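Side-chain contact in basic blue protein (Cucumis sativus, PDB 2CBP), which binds a single type 1 copper ion and, as a phytocyanin, probably serves as an electron-transfer protein: residues C52-G57 against Y76-F81. Residues are numbered along the deposited sequence; the frame is centred on the assembly and turned at random.
Sequences CNTPAG and YFICNF. With CU (copper (II) ion), chain B.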
loop_
_atom_site.group_PDB
_atom_site.type_symbol
_atom_site.label_atom_id
_atom_site.label_comp_id
_atom_site.label_asym_id
_atom_site.label_seq_id
_atom_site.Cartn_x
_atom_site.Cartn_y
_atom_site.Cartn_z
ATOM N N CYS A 52 11.225 2.264 6.010
ATOM C CA CYS A 52 10.374 1.234 6.610
ATOM C C CYS A 52 10.113 1.581 8.066
ATOM O O CYS A 52 9.937 0.690 8.911
ATOM C CB CYS A 52 11.004 -0.156 6.411
ATOM S SG CYS A 52 10.785 -0.734 4.727
ATOM N N ASN A 53 10.061 2.875 8.340
ATOM C CA ASN A 53 9.777 3.378 9.683
ATOM C C ASN A 53 8.362 3.987 9.629
ATOM O O ASN A 53 8.129 4.787 8.727
ATOM C CB ASN A 53 10.818 4.354 10.187
ATOM C CG ASN A 53 12.161 3.761 10.521
ATOM O OD1 ASN A 53 12.346 2.718 11.157
ATOM N ND2 ASN A 53 13.193 4.461 10.052
ATOM N N THR A 54 7.500 3.589 10.540
ATOM C CA THR A 54 6.119 4.093 10.626
ATOM C C THR A 54 6.076 5.417 11.397
ATOM O O THR A 54 6.423 5.467 12.605
ATOM C CB THR A 54 5.170 3.071 11.314
ATOM O OG1 THR A 54 5.231 1.853 10.630
ATOM C CG2 THR A 54 3.727 3.581 11.289
ATOM N N PRO A 55 5.648 6.472 10.720
ATOM C CA PRO A 55 5.519 7.785 11.339
ATOM C C PRO A 55 4.420 7.747 12.395
ATOM O O PRO A 55 3.438 6.973 12.257
ATOM C CB PRO A 55 5.137 8.724 10.185
ATOM C CG PRO A 55 5.389 7.989 8.890
ATOM C CD PRO A 55 5.203 6.511 9.290
ATOM N N ALA A 56 4.566 8.590 13.415
ATOM C CA ALA A 56 3.568 8.699 14.473
ATOM C C ALA A 56 2.218 9.099 13.843
ATOM O O ALA A 56 2.176 10.047 13.036
ATOM C CB ALA A 56 3.941 9.765 15.502
ATOM N N GLY A 57 1.177 8.394 14.229
ATOM C CA GLY A 57 -0.172 8.699 13.753
ATOM C C GLY A 57 -0.589 8.139 12.418
ATOM O O GLY A 57 -1.724 8.435 11.953
ATOM N N TYR A 76 1.879 6.563 -0.254
ATOM C CA TYR A 76 2.812 5.514 0.130
ATOM C C TYR A 76 2.148 4.578 1.153
ATOM O O TYR A 76 1.539 5.036 2.127
ATOM C CB TYR A 76 4.085 6.163 0.721
ATOM C CG TYR A 76 4.791 7.114 -0.240
ATOM C CD1 TYR A 76 5.694 6.619 -1.187
ATOM C CD2 TYR A 76 4.555 8.479 -0.189
ATOM C CE1 TYR A 76 6.342 7.471 -2.080
ATOM C CE2 TYR A 76 5.205 9.357 -1.072
ATOM C CZ TYR A 76 6.094 8.850 -2.000
ATOM O OH TYR A 76 6.716 9.729 -2.847
ATOM N N PHE A 77 2.287 3.298 0.864
ATOM C CA PHE A 77 1.719 2.230 1.697
ATOM C C PHE A 77 2.794 1.167 1.975
ATOM O O PHE A 77 3.569 0.745 1.112
ATOM C CB PHE A 77 0.497 1.519 1.044
ATOM C CG PHE A 77 -0.553 2.449 0.528
ATOM C CD1 PHE A 77 -0.424 2.974 -0.776
ATOM C CD2 PHE A 77 -1.616 2.827 1.321
ATOM C CE1 PHE A 77 -1.370 3.880 -1.257
ATOM C CE2 PHE A 77 -2.588 3.738 0.856
ATOM C CZ PHE A 77 -2.431 4.249 -0.442
ATOM N N ILE A 78 2.746 0.719 3.241
ATOM C CA ILE A 78 3.667 -0.352 3.639
ATOM C C ILE A 78 2.882 -1.331 4.545
ATOM O O ILE A 78 1.796 -0.996 5.015
ATOM C CB ILE A 78 4.891 0.121 4.418
ATOM C CG1 ILE A 78 4.475 0.631 5.785
ATOM C CG2 ILE A 78 5.691 1.190 3.693
ATOM C CD1 ILE A 78 5.601 1.100 6.713
ATOM N N CYS A 79 3.488 -2.478 4.726
ATOM C CA CYS A 79 2.950 -3.500 5.668
ATOM C C CYS A 79 3.971 -3.339 6.834
ATOM O O CYS A 79 5.170 -3.418 6.475
ATOM C CB CYS A 79 2.881 -4.900 5.160
ATOM S SG CYS A 79 2.617 -6.134 6.467
ATOM N N ASN A 80 3.535 -3.091 8.044
ATOM C CA ASN A 80 4.526 -2.905 9.119
ATOM C C ASN A 80 4.759 -4.088 10.045
ATOM O O ASN A 80 5.419 -3.885 11.101
ATOM C CB ASN A 80 4.420 -1.561 9.816
ATOM C CG ASN A 80 3.309 -1.461 10.834
ATOM O OD1 ASN A 80 2.577 -2.431 11.057
ATOM N ND2 ASN A 80 3.224 -0.280 11.423
ATOM N N PHE A 81 4.348 -5.263 9.703
ATOM C CA PHE A 81 4.660 -6.514 10.434
ATOM C C PHE A 81 6.190 -6.598 10.318
ATOM O O PHE A 81 6.790 -6.157 9.325
ATOM C CB PHE A 81 3.988 -7.716 9.768
ATOM C CG PHE A 81 2.603 -8.008 10.293
ATOM C CD1 PHE A 81 1.585 -7.078 10.207
ATOM C CD2 PHE A 81 2.354 -9.244 10.875
ATOM C CE1 PHE A 81 0.298 -7.372 10.705
ATOM C CE2 PHE A 81 1.090 -9.560 11.376
ATOM C CZ PHE A 81 0.082 -8.629 11.300
HETATM CU CU CU B . 2.874 -8.050 5.514
#
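The side-chain amide of N80 meets the hydroxyl of T54. Its CB lies 3.6 Å from T54 OG1, close enough for van der Waals contact with the hydroxyl oxygen. CG, 3.8 Å from T54 OG1, sits between the backbone N and the carbonyl carbon (chi1 79°), which swings the amide across the threonine side chain, the two crossing at about a right angle. At the tip the branches part: OD1 accepts from ND2 of N40, while ND2 donates to T54 OG1 over 3.0 Å. That bond is almost straight (177° at the hydrogen), and OG1 lies in the amide plane. With OD1 and ND2 each engaged, the amide is probably fixed in this flip. In this cupredoxin fold the tie links the loop between helix 46-51 and strand 59-61 to the chain leaving strand 73-78, directly after the copper ligand C79, whose SG stands 2.2 Å from the metal. Replacing N80 by an alanine would probably leave T54 OG1 and N40 ND2 without these partners and the two loops less firmly joined. From strand 73-78, the CD1 methyl of I78 comes within 4.0 Å of T54 OG1, a van der Waals contact on the hydroxyl.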